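Local coordinates for protein endoglucanase (Clostridium thermocellum, PDB 2C24) that is the family 30 carbohydrate-binding module of a cellulosomal cellulase and probably binds beta-glucan chains, xyloglucan among them, at residues L123-T128 against N156-S161; I73-L78 against V163-F168. All coordinates share one frame; numbering follows the deposited sequence.

In the fold
Both contacts belong to the five-stranded antiparallel sheet of this module, but at different places in it. Interaction 2 joins strands 72-77 and 163-169; its centre lies about 6 Å from the centre of the chain and it is buried, with main-chain hydrogen bonds across it and apolar side chains on both faces. Interaction 1, its centre about 15 Å from the centre of the chain, forms where the outermost strand 126-130 and the residues leading into it meet the loop that precedes strand 163-169; it is partly buried and relies on an aromatic ring and methyl groups, with no clear hydrogen bond across. The two meet where Phe158 CZ packs on Val163 CG2 at 3.7 Å.

Interaction 1. Residues L123-T128 against N156-S161; sequences LEIDVT and NGFDPS
Ile125 and Val127 meet Phe158 in an apolar loop-on-strand contact at the edge of the five-stranded antiparallel sheet, where the outermost strand 126-130 begins and the loop ahead of strand 163-169 folds against it. Its centrepiece is a CH-pi contact: Val127 CG2 sits 3.6 Å from the centroid of the Phe158 ring and only 6° off the ring normal, a methyl set squarely over the middle of one face. The other branch, Val127 CG1, packs on Phe158 CB at 3.7 Å, so the valine grips the phenylalanine at both ring and stem. Phe158 swings its ring across the valine because CG stands anti to the backbone N (chi1 -176°). At the ring edge, in plane, the main-chain oxygen Ile125 O lies 3.3 Å from Phe158 CD1, where it faces the slightly positive ring hydrogens.

Ile125 extends the patch toward Asn156 and Gly157. Ile125 CG2 lies 4.0 Å from Phe158 CB, while Ile125 CD1, at the far end of the longer branch, comes 3.5 Å from the carbonyl oxygen Asn156 O. Farther along the loop, Asp159 OD1 accepts from Ser161 N at 3.0 Å, an Asx turn; the Ser161 hydroxyl adds a second bond to the same oxygen. Asp126 turns away to a salt bridge with Arg113, and Asp114, at the end of strand 109-114, accepts from the backbone N of both Ile125 and Asp159, holding the lead-in to strand 126-130 and the loop alike. The whole is a loop aromatic packed against the edge strand of one sheet of a two-sheet beta sandwich.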
# COMPACT_ATOMS: atom_id res chain seq x y z
N LEU A 123 14.36 12.30 6.31
CA LEU A 123 14.69 11.99 4.91
C LEU A 123 13.51 11.30 4.21
O LEU A 123 13.28 11.52 3.03
CB LEU A 123 15.95 11.10 4.84
CG LEU A 123 17.37 11.71 4.75
CD1 LEU A 123 17.52 13.04 5.47
CD2 LEU A 123 18.40 10.70 5.27
N GLU A 124 12.77 10.49 4.97
CA GLU A 124 11.56 9.84 4.49
C GLU A 124 10.43 10.03 5.50
O GLU A 124 10.57 9.65 6.67
CB GLU A 124 11.78 8.34 4.26
CG GLU A 124 12.98 7.96 3.37
CD GLU A 124 13.32 6.47 3.46
OE1 GLU A 124 13.41 5.81 2.40
OE2 GLU A 124 13.50 5.95 4.59
N ILE A 125 9.33 10.62 5.06
CA ILE A 125 8.15 10.81 5.91
C ILE A 125 6.97 9.99 5.40
O ILE A 125 6.74 9.90 4.19
CB ILE A 125 7.79 12.32 6.05
CG1 ILE A 125 8.76 13.00 7.03
CG2 ILE A 125 6.35 12.53 6.53
CD1 ILE A 125 8.86 14.50 6.87
N ASP A 126 6.24 9.37 6.33
CA ASP A 126 5.04 8.61 6.01
C ASP A 126 3.77 9.41 6.31
O ASP A 126 3.70 10.13 7.31
CB ASP A 126 5.00 7.29 6.79
CG ASP A 126 6.12 6.34 6.39
OD1 ASP A 126 6.32 5.33 7.08
OD2 ASP A 126 6.81 6.60 5.39
N VAL A 127 2.78 9.27 5.44
CA VAL A 127 1.41 9.72 5.73
C VAL A 127 0.51 8.50 5.65
O VAL A 127 0.44 7.82 4.62
CB VAL A 127 0.93 10.88 4.82
CG1 VAL A 127 1.61 12.18 5.23
CG2 VAL A 127 1.15 10.58 3.34
N THR A 128 -0.15 8.19 6.76
CA THR A 128 -0.87 6.93 6.89
C THR A 128 -2.25 7.05 7.52
O THR A 128 -2.56 8.01 8.22
CB THR A 128 -0.05 5.90 7.71
OG1 THR A 128 0.37 6.50 8.94
CG2 THR A 128 1.18 5.41 6.92
N ASN A 156 2.88 17.45 7.71
CA ASN A 156 3.92 16.57 8.21
C ASN A 156 5.30 16.94 7.68
O ASN A 156 6.32 16.50 8.21
CB ASN A 156 3.60 15.13 7.76
CG ASN A 156 3.84 14.11 8.84
OD1 ASN A 156 3.51 12.93 8.68
ND2 ASN A 156 4.41 14.55 9.96
N GLY A 157 5.31 17.72 6.61
CA GLY A 157 6.51 17.92 5.81
C GLY A 157 6.53 16.98 4.61
O GLY A 157 7.38 17.12 3.73
N PHE A 158 5.59 16.03 4.58
CA PHE A 158 5.43 15.11 3.44
C PHE A 158 5.33 15.85 2.11
O PHE A 158 4.59 16.84 1.98
CB PHE A 158 4.19 14.22 3.64
CG PHE A 158 4.00 13.18 2.55
CD1 PHE A 158 4.62 11.94 2.65
CD2 PHE A 158 3.20 13.45 1.45
CE1 PHE A 158 4.45 10.97 1.65
CE2 PHE A 158 3.02 12.49 0.44
CZ PHE A 158 3.65 11.25 0.55
N ASP A 159 6.09 15.37 1.12
CA ASP A 159 6.17 15.99 -0.19
C ASP A 159 5.58 15.08 -1.28
O ASP A 159 6.20 14.10 -1.69
CB ASP A 159 7.64 16.33 -0.51
CG ASP A 159 7.80 17.15 -1.78
OD1 ASP A 159 6.81 17.33 -2.53
OD2 ASP A 159 8.94 17.60 -2.03
N PRO A 160 4.37 15.43 -1.77
CA PRO A 160 3.65 14.64 -2.77
C PRO A 160 4.36 14.56 -4.13
O PRO A 160 3.99 13.74 -4.97
CB PRO A 160 2.31 15.38 -2.92
CG PRO A 160 2.19 16.21 -1.68
CD PRO A 160 3.59 16.62 -1.36
N SER A 161 5.38 15.39 -4.32
CA SER A 161 6.17 15.39 -5.55
C SER A 161 7.41 14.49 -5.47
O SER A 161 8.22 14.45 -6.42
CB SER A 161 6.56 16.81 -5.93
OG SER A 161 7.54 17.32 -5.04

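Interaction 2. Residues I73-L78 against V163-F168; sequences ISLLTL and VTCLVF
Ser74 and Phe168 exchange two main-chain hydrogen bonds, Ser74 N to Phe168 O at 2.7 Å and Phe168 N to Ser74 O at 2.9 Å, and Leu76 and Leu166 repeat the pattern two residues on. These are the hydrogen-bonded pairs of an antiparallel beta pairing in one sheet of the module's beta sandwich, the two-sheet fold usual for such carbohydrate-binding modules. Leu75-Val167 is the non-hydrogen-bonded pair between them, and Thr77-Cys165 the next beyond Leu76-Leu166. The straightest bond, Leu76 N to Leu166 O, has 176° at the hydrogen. A fifth, Leu78 N to Thr164 O at 2.9 Å, carries the pairing past the end of strand 72-77. Here the partner strand is irregular: Thr164 and Cys165 both face Arg113 of strand 109-114, a classic beta bulge.

On the face carrying Ser74, Leu76, Leu166 and Phe168, the last three meet the other sheet of the module. Leu76 CD1 reaches Phe168 CE1 at 3.7 Å, approaching the ring obliquely, and the same methyl touches Leu166 CD2. Leu59 and Ile21 pack on Leu76 from the second sheet, and Phe180 stacks with the Phe168 ring. Ser74 OG is satisfied by Ser31 on the adjoining strand.

The other face holds Leu75, Thr77, Cys165 and Val167. Leu75 and Val167 run alongside each other off this face, with Leu75 CD2 and Val167 CG2 3.7 Å apart. Cys165 SG, anti to its carbonyl carbon (chi1 -66°), lies beside the opposite strand, 3.9 Å from Thr77 CG2 and 4.0 Å from Leu75 CB.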
# COMPACT_ATOMS: atom_id res chain seq x y z
N ILE A 73 6.33 -4.36 8.23
CA ILE A 73 6.19 -3.31 7.23
C ILE A 73 6.26 -3.89 5.83
O ILE A 73 6.95 -4.89 5.59
CB ILE A 73 7.24 -2.17 7.44
CG1 ILE A 73 6.86 -0.92 6.63
CG2 ILE A 73 8.67 -2.66 7.14
CD1 ILE A 73 7.77 0.28 6.84
N SER A 74 5.53 -3.29 4.91
CA SER A 74 5.61 -3.66 3.51
C SER A 74 5.67 -2.40 2.67
O SER A 74 4.74 -1.59 2.68
CB SER A 74 4.43 -4.53 3.10
OG SER A 74 4.46 -4.78 1.70
N LEU A 75 6.77 -2.24 1.95
CA LEU A 75 6.94 -1.12 1.04
C LEU A 75 6.85 -1.62 -0.40
O LEU A 75 7.56 -2.54 -0.79
CB LEU A 75 8.29 -0.44 1.27
CG LEU A 75 8.54 0.12 2.67
CD1 LEU A 75 10.03 0.17 2.97
CD2 LEU A 75 7.88 1.50 2.86
N LEU A 76 5.96 -1.00 -1.17
CA LEU A 76 5.82 -1.32 -2.58
C LEU A 76 6.16 -0.06 -3.36
O LEU A 76 5.46 0.94 -3.26
CB LEU A 76 4.39 -1.79 -2.89
CG LEU A 76 3.85 -3.02 -2.15
CD1 LEU A 76 2.36 -3.18 -2.40
CD2 LEU A 76 4.60 -4.30 -2.53
N THR A 77 7.25 -0.12 -4.12
CA THR A 77 7.72 1.05 -4.86
C THR A 77 6.81 1.42 -6.03
O THR A 77 6.21 0.55 -6.66
CB THR A 77 9.18 0.87 -5.37
OG1 THR A 77 9.24 -0.23 -6.29
CG2 THR A 77 10.13 0.64 -4.20
N LEU A 78 6.71 2.72 -6.29
CA LEU A 78 5.99 3.24 -7.44
C LEU A 78 6.87 3.14 -8.69
O LEU A 78 6.37 2.83 -9.77
CB LEU A 78 5.61 4.71 -7.21
CG LEU A 78 4.26 5.09 -6.60
CD1 LEU A 78 4.05 4.56 -5.19
CD2 LEU A 78 4.16 6.61 -6.59
N VAL A 163 7.19 11.00 -3.95
CA VAL A 163 6.66 9.79 -3.34
C VAL A 163 7.38 8.57 -3.92
O VAL A 163 7.47 8.42 -5.14
CB VAL A 163 5.13 9.68 -3.55
CG1 VAL A 163 4.57 8.43 -2.88
CG2 VAL A 163 4.43 10.92 -3.03
N THR A 164 7.90 7.71 -3.04
CA THR A 164 8.61 6.51 -3.46
C THR A 164 7.76 5.25 -3.35
O THR A 164 7.83 4.38 -4.22
CB THR A 164 9.90 6.28 -2.63
OG1 THR A 164 9.57 6.22 -1.24
CG2 THR A 164 10.91 7.38 -2.87
N CYS A 165 6.96 5.15 -2.29
CA CYS A 165 6.32 3.89 -1.90
C CYS A 165 4.87 3.98 -1.44
O CYS A 165 4.47 4.96 -0.80
CB CYS A 165 7.09 3.24 -0.74
SG CYS A 165 8.74 2.71 -1.15
N LEU A 166 4.11 2.94 -1.75
CA LEU A 166 2.91 2.60 -1.00
C LEU A 166 3.36 1.77 0.21
O LEU A 166 4.25 0.92 0.09
CB LEU A 166 1.93 1.81 -1.88
CG LEU A 166 0.70 1.17 -1.22
CD1 LEU A 166 -0.30 2.22 -0.73
CD2 LEU A 166 0.03 0.22 -2.19
N VAL A 167 2.74 2.01 1.36
CA VAL A 167 3.14 1.38 2.62
C VAL A 167 1.97 0.63 3.26
O VAL A 167 0.87 1.17 3.37
CB VAL A 167 3.69 2.43 3.64
CG1 VAL A 167 4.31 1.74 4.87
CG2 VAL A 167 4.72 3.34 2.99
N PHE A 168 2.21 -0.62 3.66
CA PHE A 168 1.35 -1.31 4.62
C PHE A 168 2.17 -1.55 5.90
O PHE A 168 3.34 -1.92 5.81
CB PHE A 168 0.85 -2.66 4.09
CG PHE A 168 0.25 -2.60 2.70
CD1 PHE A 168 0.62 -3.55 1.75
CD2 PHE A 168 -0.67 -1.62 2.35
CE1 PHE A 168 0.07 -3.52 0.46
CE2 PHE A 168 -1.22 -1.58 1.06
CZ PHE A 168 -0.84 -2.53 0.12